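Local coordinates for protein thermostable carboxypeptidase 1 (Pyrococcus furiosus, PDB 1KA2) that releases amino acids one after another from the C-terminus of peptides as a broad-specificity, cobalt-dependent metallocarboxypeptidase of the M32 family, at residues T267-G272 with Q301-E306; A231-S236 with I251-E256; D126-F131 with G405-I410; L275-Q280 with G296-Q301. All coordinates share one frame; numbering follows the deposited sequence.

Interaction 1: residues T267-G272 with Q301-E306; sequences TVHEFG and QSRFWE. With MG (magnesium ion), chain B.
Gly272 and Ser302 bring two helical segments together, their CA atoms 4.0 Å apart. The axes of 267-272 and 301-306 approach to 6.8 Å with their N-to-C directions at 138°, a roughly antiparallel crossing. Glycine permits this closeness, since a CB on Gly272 would collide with Gln301 O and Ser302 CA.

On the metal side, His269 projects with CG anti to the backbone N (chi1 180°), which carries the imidazole over Ser302. NE2 binds the magnesium ion at 2.3 Å, while ND1 donates to Glu306 OE1 at 2.9 Å. That bond is bent, and OE1 is met from above the carboxylate plane. Arg303 NH1 reaches the same oxygen at 2.8 Å in a salt bridge, so two donors grip OE1. Ser302 CB sits over the centre of the imidazole face, 3.3 Å from the ring centroid, and Ser302 OG is hydrogen-bonded to the metal ligand Glu299.

Across the helix pair, Phe271 points its CE2 edge at the face of Trp305 in a T-shaped pair, centroids 4.8 Å apart and planes at 79°. Val268 CG1 packs on Trp305 CB at 3.8 Å. An alanine in place of Trp305 would probably leave a gap beside Phe271 and Gly272 and deprive the water that bridges Gly272 O and Gln301 OE1 of its weak indole N-H partner.

His269 belongs to the HEXXH motif and is an established cobalt ligand; Glu306, together with the metal bond at NE2, is likely to hold the imidazole's rotation, and probably makes it a more electron-rich ligand, an effect Arg303 would temper.

Interaction 2: residues A231-S236 with I251-E256; sequences ARLDVS and ITTRYE
Leu233, Asp234 and Val235 pair with Ile251, Thr252 and Thr253 as neighbouring parallel strands, whose short axes come within 4.5 Å at 31°. Backbone hydrogen bonds alternate between the chains: Ile251 N to Arg232 O, Asp234 N to Ile251 O, Thr253 N to Asp234 O, and Ser236 N to Thr253 O at 3.2 Å, which carries the ladder one residue past strand 231-235.

Among side-chain polar contacts, Thr252 OG1 donates to Ser236 OG at 2.7 Å. Both hydroxyls lie between the backbone N and the carbonyl carbon (chi1 68° and 72°), and this brings the two oxygens tip to tip, Ser236 reaching back from just past the last bridge at Val235 and Thr253. A valine in place of Thr252 would probably leave Ser236 OG without this donor and make the chain just after strand 231-235 less firmly tied. On the same face as Thr252, Asp234 is held side-on by Arg232: NE meets OD2 and NH2 meets OD1, each at 3.0 Å and in the guanidinium plane, through syn lone pairs. A water donates to both Asp234 OD2 and Ile251 O.

Apolar contacts occupy the other face. Leu233 CD1 meets Ile251 CG1 at 3.7 Å, and Val235 CG2 touches the edge of the Tyr255 ring at CE1, 3.5 Å away.

Strand 248-253 carries the DXRXT motif, including Ile251 and Thr252, and is central in this three-stranded mixed sheet, beside antiparallel 241-243. Helices 209-223 and 261-278 cover Leu233 and Ile251, the latter near Glu270, the probable proton donor/acceptor; helix 8-36 meets Asp234 and Thr252. Marginally placed, Arg232 NH1 bonds Asn37 O of the second subunit.

Interaction 3: residues D126-F131 with G405-I410; sequences DDFSKF and GILQDI
Ile406 and Leu407, the two middle residues of a type I beta turn from Gly405 to Gln408 in the GXXQDXHW motif, pack against Phe128 and Phe131 in the connection between helices 102-124 and 132-149. The turn is closed by Gln408 N to Gly405 O at 3.0 Å. On the other segment, the helix ends in a Schellman motif with Asp126, at positive phi, as its C-prime residue; Ser129 OG then donates to Asp127 OD2 at 2.6 Å.

No hydrogen bond joins the two segments, and their nearest CA atoms, those of Phe128 and Leu407, are 7.5 Å apart. Side chains bridge the separation. Leu407 CD1 approaches the edge of the Phe128 ring, 3.6 Å from CD1 of Phe128, and also lies 3.9 Å from Phe131 CD2, so one methyl is shared by two aromatic rings. Ile406, with CG1 anti to the backbone N (chi1 -168°), extends its CD1 to 3.8 Å from Phe128 CE1, and the two side chains cross at about a right angle. Its CG2 adds a second contact, 3.9 Å from the same CE1.

Away from the metal site, this buried apolar contact joins two loops far apart in sequence. Helix 102-124 lies beside both: Trp119 meets Phe131 edge-to-face and bonds Leu407 O through NE1. Helix 383-395 supplies Pro384, which touches Phe128 and Ile406, and helix 411-414 contributes Ala413 against Phe131.

Interaction 4: residues L275-Q280 with G296-Q301; sequences LYELQQ and GIHESQ. With MG (magnesium ion), chain B.
Tyr276 and Glu277 meet His298 in a buried aromatic and His-carboxylate contact between the end of the HEXXH helix, 261-278, and the early turns of helix 295-309, whose HES/GQ motif, His298 to Gln301, carries the third protein ligand of the metal. The evidence lies in side chains, since the closest CA atoms, those of Tyr276 and Gln301, are 7.1 Å apart.

His298 NE2 donates to Glu277 OE2 at 2.9 Å with an N-H...O angle of 167°. The bond uses the anti lone pair of OE2, and carboxylate and imidazole are nearly coplanar. OE2 also accepts from Gly292 N. His298 ND1 is bonded to ND1 of the metal ligand His273; the imidazole is thus tied at both nitrogens, which fixes its rotation and makes it a second-shell group of the site.

Tyr276, its CG anti to the backbone N (chi1 -174°), extends across to place CD2 over the centre of the His298 ring, 3.7 Å from CE1. The ring planes are inclined at 37°. Farther along the tyrosine, OH lies 3.5 Å from Ile297 CG2, while the hydroxyl is hydrogen-bonded to Val293 N; CD2 also meets Gln301 CG at 3.6 Å. Glu299 turns from this interface and binds the magnesium ion through OE2 at 2.1 Å.

Helix 454-465 packs on Tyr276 and Gln301: His465 stacks on the tyrosine ring and its NE2 is hydrogen-bonded to Gln301 OE1. Helix 421-440 packs on Ile297 and Gln301, and strand 248-253 touches Glu277 through Val249.

Overall arrangement
From the N terminus, the loop after helix 102-124 enters interaction 3, whose partner arrives only at 405-410; the 273 residues between them contain all the other contacts. Within that span, interaction 2 closes a short excursion between strands 231-235 and 248-253. Helix 261-278 comes next and opens interaction 1; interaction 4 lies within its loop, both joining this helix to helix 295-309, sharing Gln301 and meeting at the magnesium ion. No loops cross. Interactions 1 and 2 touch, with Glu270 O against Ile251 CG2, so the sheet backs the metal-binding helix. Interaction 3 stands apart, its centre about 29 Å from that of interaction 1.

Interaction 1: residues T267-G272 with Q301-E306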
# COMPACT_ATOMS: atom_id res chain seq x y z
N THR A 267 21.66 -2.87 -0.67
CA THR A 267 20.96 -1.82 0.07
C THR A 267 21.54 -0.45 -0.33
O THR A 267 20.80 0.52 -0.56
CB THR A 267 21.11 -2.02 1.60
OG1 THR A 267 20.62 -3.32 1.97
CG2 THR A 267 20.30 -0.98 2.36
N VAL A 268 22.87 -0.39 -0.41
CA VAL A 268 23.58 0.83 -0.79
C VAL A 268 23.17 1.21 -2.21
O VAL A 268 22.86 2.37 -2.49
CB VAL A 268 25.11 0.60 -0.73
CG1 VAL A 268 25.85 1.90 -1.05
CG2 VAL A 268 25.49 0.10 0.64
N HIS A 269 23.15 0.21 -3.10
CA HIS A 269 22.75 0.42 -4.49
C HIS A 269 21.39 1.11 -4.49
O HIS A 269 21.23 2.20 -5.04
CB HIS A 269 22.64 -0.92 -5.23
CG HIS A 269 22.23 -0.81 -6.67
ND1 HIS A 269 23.14 -0.57 -7.68
CD2 HIS A 269 21.02 -0.92 -7.26
CE1 HIS A 269 22.50 -0.55 -8.84
NE2 HIS A 269 21.21 -0.76 -8.61
N GLU A 270 20.40 0.48 -3.86
CA GLU A 270 19.07 1.07 -3.82
C GLU A 270 19.07 2.43 -3.13
O GLU A 270 18.32 3.32 -3.52
CB GLU A 270 18.07 0.13 -3.13
CG GLU A 270 17.84 -1.22 -3.86
CD GLU A 270 17.66 -1.09 -5.38
OE1 GLU A 270 16.88 -0.22 -5.84
OE2 GLU A 270 18.30 -1.87 -6.11
N PHE A 271 19.91 2.62 -2.11
CA PHE A 271 19.96 3.92 -1.45
C PHE A 271 20.29 4.99 -2.48
O PHE A 271 19.74 6.11 -2.45
CB PHE A 271 21.04 3.93 -0.35
CG PHE A 271 21.39 5.31 0.13
CD1 PHE A 271 20.57 5.98 1.04
CD2 PHE A 271 22.51 5.97 -0.38
CE1 PHE A 271 20.85 7.29 1.43
CE2 PHE A 271 22.80 7.29 0.00
CZ PHE A 271 21.96 7.95 0.91
N GLY A 272 21.19 4.66 -3.40
CA GLY A 272 21.59 5.60 -4.43
C GLY A 272 20.43 6.05 -5.29
O GLY A 272 20.35 7.22 -5.69
N GLN A 301 23.49 6.85 -10.25
CA GLN A 301 23.41 7.16 -8.83
C GLN A 301 23.55 5.91 -7.99
O GLN A 301 24.31 5.89 -7.02
CB GLN A 301 22.09 7.87 -8.52
CG GLN A 301 21.97 9.18 -9.26
CD GLN A 301 23.15 10.09 -8.97
OE1 GLN A 301 23.32 10.59 -7.86
NE2 GLN A 301 24.00 10.30 -9.98
N SER A 302 22.82 4.86 -8.36
CA SER A 302 22.89 3.61 -7.62
C SER A 302 24.31 3.03 -7.67
O SER A 302 24.82 2.55 -6.67
CB SER A 302 21.89 2.59 -8.19
OG SER A 302 22.19 2.27 -9.54
N ARG A 303 24.93 3.07 -8.85
CA ARG A 303 26.28 2.54 -9.01
C ARG A 303 27.31 3.45 -8.35
O ARG A 303 28.36 3.00 -7.91
CB ARG A 303 26.63 2.36 -10.48
CG ARG A 303 25.78 1.32 -11.21
CD ARG A 303 25.94 -0.08 -10.60
NE ARG A 303 25.42 -1.10 -11.51
CZ ARG A 303 25.34 -2.40 -11.24
NH1 ARG A 303 25.73 -2.86 -10.06
NH2 ARG A 303 24.87 -3.23 -12.15
N PHE A 304 27.00 4.74 -8.27
CA PHE A 304 27.91 5.66 -7.62
C PHE A 304 28.06 5.23 -6.17
O PHE A 304 29.18 5.02 -5.68
CB PHE A 304 27.38 7.10 -7.66
CG PHE A 304 28.36 8.12 -7.10
CD1 PHE A 304 29.38 8.63 -7.91
CD2 PHE A 304 28.29 8.51 -5.77
CE1 PHE A 304 30.31 9.54 -7.39
CE2 PHE A 304 29.22 9.42 -5.24
CZ PHE A 304 30.23 9.93 -6.05
N TRP A 305 26.94 5.07 -5.47
CA TRP A 305 26.99 4.67 -4.07
C TRP A 305 27.45 3.23 -3.87
O TRP A 305 28.21 2.94 -2.94
CB TRP A 305 25.63 4.88 -3.40
CG TRP A 305 25.34 6.33 -3.24
CD1 TRP A 305 24.86 7.18 -4.18
CD2 TRP A 305 25.67 7.14 -2.11
NE1 TRP A 305 24.88 8.46 -3.72
CE2 TRP A 305 25.37 8.47 -2.44
CE3 TRP A 305 26.20 6.87 -0.84
CZ2 TRP A 305 25.59 9.53 -1.56
CZ3 TRP A 305 26.42 7.93 0.04
CH2 TRP A 305 26.11 9.25 -0.33
N GLU A 306 27.00 2.34 -4.74
CA GLU A 306 27.38 0.94 -4.60
C GLU A 306 28.86 0.63 -4.86
O GLU A 306 29.54 0.08 -4.00
CB GLU A 306 26.55 0.06 -5.54
CG GLU A 306 26.90 -1.42 -5.43
CD GLU A 306 26.40 -2.20 -6.62
OE1 GLU A 306 25.83 -1.57 -7.54
OE2 GLU A 306 26.58 -3.44 -6.63
MG MG B . 19.31 -0.18 -9.81
O HOH W 1 17.92 -1.37 -8.61
O HOH W 2 22.45 9.26 -5.51
O HOH W 3 17.71 -0.32 -11.27
O HOH W 4 19.96 -2.01 -10.90

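Interaction 2: residues A231-S236 with I251-E256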
# COMPACT_ATOMS: atom_id res chain seq x y z
N ALA A 231 11.29 7.91 4.49
CA ALA A 231 11.67 6.67 3.83
C ALA A 231 11.53 5.43 4.68
O ALA A 231 11.36 5.50 5.91
CB ALA A 231 13.11 6.78 3.32
N ARG A 232 11.60 4.29 4.02
CA ARG A 232 11.49 2.99 4.66
C ARG A 232 12.44 1.99 4.00
O ARG A 232 12.82 2.14 2.84
CB ARG A 232 10.08 2.41 4.52
CG ARG A 232 8.91 3.19 5.12
CD ARG A 232 7.68 2.29 5.09
NE ARG A 232 8.02 0.98 5.65
CZ ARG A 232 7.92 0.67 6.94
NH1 ARG A 232 7.47 1.56 7.81
NH2 ARG A 232 8.31 -0.53 7.37
N LEU A 233 12.79 0.96 4.77
CA LEU A 233 13.61 -0.14 4.30
C LEU A 233 12.83 -1.40 4.70
O LEU A 233 12.49 -1.58 5.87
CB LEU A 233 14.98 -0.16 4.96
CG LEU A 233 15.73 -1.49 4.75
CD1 LEU A 233 16.18 -1.59 3.29
CD2 LEU A 233 16.95 -1.57 5.68
N ASP A 234 12.55 -2.25 3.72
CA ASP A 234 11.83 -3.49 3.95
C ASP A 234 12.49 -4.60 3.14
O ASP A 234 13.49 -4.37 2.46
CB ASP A 234 10.37 -3.33 3.54
CG ASP A 234 9.62 -2.38 4.46
OD1 ASP A 234 9.41 -2.75 5.63
OD2 ASP A 234 9.27 -1.27 4.04
N VAL A 235 11.93 -5.81 3.23
CA VAL A 235 12.44 -6.96 2.51
C VAL A 235 11.47 -7.36 1.39
O VAL A 235 10.25 -7.18 1.52
CB VAL A 235 12.63 -8.16 3.49
CG1 VAL A 235 12.98 -9.42 2.73
CG2 VAL A 235 13.72 -7.85 4.50
N SER A 236 12.02 -7.87 0.29
CA SER A 236 11.23 -8.34 -0.85
C SER A 236 12.08 -9.33 -1.66
O SER A 236 13.28 -9.38 -1.50
CB SER A 236 10.78 -7.18 -1.74
OG SER A 236 11.86 -6.64 -2.47
N ILE A 251 12.86 1.63 -0.19
CA ILE A 251 13.76 0.66 -0.79
C ILE A 251 13.63 -0.66 -0.05
O ILE A 251 13.18 -0.71 1.10
CB ILE A 251 15.26 1.10 -0.72
CG1 ILE A 251 15.77 1.01 0.72
CG2 ILE A 251 15.44 2.52 -1.24
CD1 ILE A 251 17.25 1.30 0.86
N THR A 252 14.02 -1.75 -0.70
CA THR A 252 13.99 -3.05 -0.07
C THR A 252 15.31 -3.75 -0.38
O THR A 252 16.06 -3.32 -1.26
CB THR A 252 12.85 -3.94 -0.62
OG1 THR A 252 13.12 -4.28 -1.98
CG2 THR A 252 11.53 -3.20 -0.55
N THR A 253 15.59 -4.80 0.36
CA THR A 253 16.79 -5.58 0.11
C THR A 253 16.34 -6.98 0.40
O THR A 253 15.15 -7.22 0.59
CB THR A 253 17.94 -5.22 1.07
OG1 THR A 253 19.12 -5.94 0.69
CG2 THR A 253 17.58 -5.59 2.51
N ARG A 254 17.27 -7.91 0.42
CA ARG A 254 16.91 -9.27 0.75
C ARG A 254 18.07 -9.83 1.52
O ARG A 254 19.19 -9.35 1.40
CB ARG A 254 16.63 -10.11 -0.49
CG ARG A 254 17.83 -10.37 -1.36
CD ARG A 254 17.47 -11.37 -2.43
NE ARG A 254 18.45 -11.37 -3.51
CZ ARG A 254 18.14 -11.32 -4.80
NH1 ARG A 254 16.86 -11.28 -5.17
NH2 ARG A 254 19.10 -11.33 -5.71
N TYR A 255 17.78 -10.84 2.33
CA TYR A 255 18.80 -11.49 3.12
C TYR A 255 18.90 -12.95 2.71
O TYR A 255 18.13 -13.78 3.18
CB TYR A 255 18.43 -11.36 4.60
CG TYR A 255 18.35 -9.91 5.07
CD1 TYR A 255 17.13 -9.26 5.19
CD2 TYR A 255 19.50 -9.20 5.39
CE1 TYR A 255 17.05 -7.92 5.60
CE2 TYR A 255 19.44 -7.86 5.79
CZ TYR A 255 18.22 -7.23 5.90
OH TYR A 255 18.16 -5.91 6.31
N GLU A 256 19.83 -13.24 1.80
CA GLU A 256 20.06 -14.60 1.31
C GLU A 256 20.40 -15.57 2.43
O GLU A 256 20.12 -16.76 2.34
CB GLU A 256 21.21 -14.64 0.30
CG GLU A 256 20.96 -13.98 -1.05
CD GLU A 256 21.17 -12.49 -1.01
OE1 GLU A 256 21.58 -11.98 0.05
OE2 GLU A 256 20.92 -11.83 -2.04
O HOH W 5 10.17 -0.23 1.46

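Interaction 3: residues D126-F131 with G405-I410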
# COMPACT_ATOMS: atom_id res chain seq x y z
N ASP A 126 15.36 -25.87 -17.69
CA ASP A 126 16.43 -25.74 -18.68
C ASP A 126 16.02 -26.19 -20.08
O ASP A 126 16.70 -27.00 -20.69
CB ASP A 126 17.66 -26.56 -18.25
CG ASP A 126 18.37 -25.96 -17.06
OD1 ASP A 126 18.89 -24.84 -17.19
OD2 ASP A 126 18.40 -26.61 -16.00
N ASP A 127 14.90 -25.67 -20.59
CA ASP A 127 14.45 -26.06 -21.91
C ASP A 127 14.07 -24.86 -22.76
O ASP A 127 13.02 -24.24 -22.56
CB ASP A 127 13.27 -27.02 -21.81
CG ASP A 127 12.78 -27.48 -23.17
OD1 ASP A 127 13.60 -27.96 -23.98
OD2 ASP A 127 11.56 -27.36 -23.43
N PHE A 128 14.93 -24.54 -23.73
CA PHE A 128 14.73 -23.40 -24.61
C PHE A 128 13.56 -23.58 -25.57
O PHE A 128 12.98 -22.60 -26.03
CB PHE A 128 16.00 -23.11 -25.41
CG PHE A 128 15.96 -21.79 -26.14
CD1 PHE A 128 16.07 -20.58 -25.45
CD2 PHE A 128 15.81 -21.75 -27.53
CE1 PHE A 128 16.02 -19.36 -26.12
CE2 PHE A 128 15.76 -20.52 -28.21
CZ PHE A 128 15.87 -19.32 -27.50
N SER A 129 13.20 -24.83 -25.87
CA SER A 129 12.09 -25.06 -26.78
C SER A 129 10.79 -24.48 -26.22
O SER A 129 9.95 -23.99 -26.98
CB SER A 129 11.92 -26.56 -27.06
OG SER A 129 11.32 -27.23 -25.97
N LYS A 130 10.61 -24.52 -24.90
CA LYS A 130 9.39 -23.99 -24.29
C LYS A 130 9.28 -22.47 -24.36
O LYS A 130 8.21 -21.92 -24.13
CB LYS A 130 9.28 -24.41 -22.83
CG LYS A 130 8.16 -25.40 -22.53
CD LYS A 130 7.65 -25.21 -21.10
CE LYS A 130 6.86 -26.41 -20.56
NZ LYS A 130 5.38 -26.33 -20.75
N PHE A 131 10.39 -21.79 -24.66
CA PHE A 131 10.37 -20.33 -24.76
C PHE A 131 10.59 -19.86 -26.20
O PHE A 131 10.07 -18.82 -26.61
CB PHE A 131 11.45 -19.72 -23.84
CG PHE A 131 11.45 -18.20 -23.83
CD1 PHE A 131 10.30 -17.49 -23.47
CD2 PHE A 131 12.60 -17.49 -24.16
CE1 PHE A 131 10.30 -16.10 -23.46
CE2 PHE A 131 12.60 -16.10 -24.15
CZ PHE A 131 11.45 -15.41 -23.80
N GLY A 405 22.75 -19.41 -19.43
CA GLY A 405 22.92 -18.54 -20.58
C GLY A 405 21.76 -17.63 -20.96
O GLY A 405 21.27 -16.85 -20.16
N ILE A 406 21.35 -17.75 -22.21
CA ILE A 406 20.28 -16.95 -22.79
C ILE A 406 18.97 -16.88 -21.98
O ILE A 406 18.17 -15.97 -22.14
CB ILE A 406 19.98 -17.46 -24.22
CG1 ILE A 406 19.08 -16.47 -24.98
CG2 ILE A 406 19.36 -18.85 -24.13
CD1 ILE A 406 18.88 -16.86 -26.46
N LEU A 407 18.76 -17.84 -21.09
CA LEU A 407 17.53 -17.87 -20.31
C LEU A 407 17.58 -17.21 -18.93
O LEU A 407 16.55 -17.06 -18.26
CB LEU A 407 17.09 -19.34 -20.16
CG LEU A 407 15.75 -19.72 -20.81
CD1 LEU A 407 15.60 -19.08 -22.20
CD2 LEU A 407 15.69 -21.25 -20.87
N GLN A 408 18.77 -16.79 -18.50
CA GLN A 408 18.91 -16.20 -17.17
C GLN A 408 18.09 -14.96 -16.81
O GLN A 408 17.65 -14.82 -15.66
CB GLN A 408 20.38 -15.91 -16.86
CG GLN A 408 21.03 -14.83 -17.72
CD GLN A 408 22.49 -14.63 -17.35
OE1 GLN A 408 22.84 -13.72 -16.59
NE2 GLN A 408 23.36 -15.51 -17.86
N ASP A 409 17.87 -14.05 -17.76
CA ASP A 409 17.12 -12.81 -17.48
C ASP A 409 15.69 -12.78 -18.01
O ASP A 409 15.40 -13.34 -19.06
CB ASP A 409 17.88 -11.61 -18.03
CG ASP A 409 19.17 -11.34 -17.29
OD1 ASP A 409 20.14 -10.91 -17.95
OD2 ASP A 409 19.20 -11.54 -16.05
N ILE A 410 14.82 -12.09 -17.28
CA ILE A 410 13.40 -11.96 -17.64
C ILE A 410 13.13 -10.92 -18.74
O ILE A 410 12.12 -10.99 -19.43
CB ILE A 410 12.54 -11.51 -16.42
CG1 ILE A 410 13.04 -12.15 -15.13
CG2 ILE A 410 11.08 -11.89 -16.63
CD1 ILE A 410 12.17 -11.83 -13.89

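Interaction 4: residues L275-Q280 with G296-Q301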
# COMPACT_ATOMS: atom_id res chain seq x y z
N LEU A 275 18.07 8.38 -2.75
CA LEU A 275 18.57 9.73 -2.46
C LEU A 275 18.19 10.64 -3.60
O LEU A 275 17.74 11.77 -3.41
CB LEU A 275 20.10 9.71 -2.30
CG LEU A 275 20.75 11.08 -2.02
CD1 LEU A 275 20.37 11.54 -0.62
CD2 LEU A 275 22.26 10.98 -2.13
N TYR A 276 18.35 10.12 -4.81
CA TYR A 276 18.02 10.84 -6.03
C TYR A 276 16.56 11.34 -6.00
O TYR A 276 16.28 12.52 -6.22
CB TYR A 276 18.24 9.90 -7.21
CG TYR A 276 18.09 10.49 -8.59
CD1 TYR A 276 17.68 11.81 -8.79
CD2 TYR A 276 18.41 9.73 -9.71
CE1 TYR A 276 17.59 12.35 -10.08
CE2 TYR A 276 18.32 10.24 -10.99
CZ TYR A 276 17.92 11.55 -11.18
OH TYR A 276 17.84 12.01 -12.49
N GLU A 277 15.64 10.43 -5.73
CA GLU A 277 14.23 10.80 -5.68
C GLU A 277 13.94 11.66 -4.45
O GLU A 277 13.10 12.55 -4.47
CB GLU A 277 13.37 9.54 -5.67
CG GLU A 277 13.42 8.77 -6.97
CD GLU A 277 12.83 9.56 -8.14
OE1 GLU A 277 11.92 10.38 -7.90
OE2 GLU A 277 13.27 9.33 -9.29
N LEU A 278 14.68 11.37 -3.39
CA LEU A 278 14.56 12.08 -2.13
C LEU A 278 15.02 13.52 -2.27
O LEU A 278 14.42 14.43 -1.71
CB LEU A 278 15.41 11.36 -1.08
CG LEU A 278 14.76 10.93 0.24
CD1 LEU A 278 13.35 10.47 0.00
CD2 LEU A 278 15.58 9.82 0.89
N GLN A 279 16.09 13.73 -3.04
CA GLN A 279 16.63 15.08 -3.22
C GLN A 279 16.06 15.80 -4.43
O GLN A 279 16.77 16.49 -5.15
CB GLN A 279 18.16 15.02 -3.29
CG GLN A 279 18.75 14.39 -2.03
CD GLN A 279 20.21 14.74 -1.81
OE1 GLN A 279 20.60 15.17 -0.72
NE2 GLN A 279 21.04 14.54 -2.83
N GLN A 280 14.76 15.63 -4.63
CA GLN A 280 14.07 16.26 -5.74
C GLN A 280 13.63 17.64 -5.27
O GLN A 280 13.61 17.91 -4.07
CB GLN A 280 12.86 15.40 -6.12
CG GLN A 280 12.50 15.48 -7.58
CD GLN A 280 13.60 14.98 -8.50
OE1 GLN A 280 13.58 15.27 -9.68
NE2 GLN A 280 14.55 14.23 -7.96
N GLY A 296 19.22 5.38 -17.21
CA GLY A 296 20.67 5.55 -17.19
C GLY A 296 21.19 6.50 -16.13
O GLY A 296 22.17 6.21 -15.45
N ILE A 297 20.54 7.64 -15.97
CA ILE A 297 20.98 8.58 -14.95
C ILE A 297 20.70 7.95 -13.58
O ILE A 297 21.48 8.12 -12.64
CB ILE A 297 20.24 9.95 -15.05
CG1 ILE A 297 20.45 10.53 -16.46
CG2 ILE A 297 20.77 10.93 -13.99
CD1 ILE A 297 21.90 10.76 -16.81
N HIS A 298 19.60 7.21 -13.46
CA HIS A 298 19.28 6.58 -12.18
C HIS A 298 20.35 5.57 -11.80
O HIS A 298 20.79 5.53 -10.66
CB HIS A 298 17.90 5.91 -12.21
CG HIS A 298 16.94 6.46 -11.20
ND1 HIS A 298 17.09 6.25 -9.84
CD2 HIS A 298 15.84 7.24 -11.34
CE1 HIS A 298 16.11 6.88 -9.20
NE2 HIS A 298 15.35 7.48 -10.08
N GLU A 299 20.79 4.77 -12.76
CA GLU A 299 21.83 3.79 -12.48
C GLU A 299 23.19 4.45 -12.26
O GLU A 299 24.12 3.80 -11.76
CB GLU A 299 21.89 2.76 -13.61
CG GLU A 299 20.79 1.70 -13.48
CD GLU A 299 21.06 0.70 -12.37
OE1 GLU A 299 21.84 -0.24 -12.55
OE2 GLU A 299 20.51 0.83 -11.28
N SER A 300 23.34 5.71 -12.62
CA SER A 300 24.62 6.37 -12.35
C SER A 300 24.67 6.69 -10.85
O SER A 300 25.73 6.76 -10.25
CB SER A 300 24.76 7.67 -13.16
OG SER A 300 23.91 8.69 -12.69
N GLN A 301 23.49 6.85 -10.25
CA GLN A 301 23.41 7.16 -8.83
C GLN A 301 23.55 5.91 -7.99
O GLN A 301 24.31 5.89 -7.02
CB GLN A 301 22.09 7.87 -8.52
CG GLN A 301 21.97 9.18 -9.26
CD GLN A 301 23.15 10.09 -8.97
OE1 GLN A 301 23.32 10.59 -7.86
NE2 GLN A 301 24.00 10.30 -9.98
MG MG B . 19.31 -0.18 -9.81
O HOH W 1 17.92 -1.37 -8.61
O HOH W 3 17.71 -0.32 -11.27
O HOH W 4 19.96 -2.01 -10.90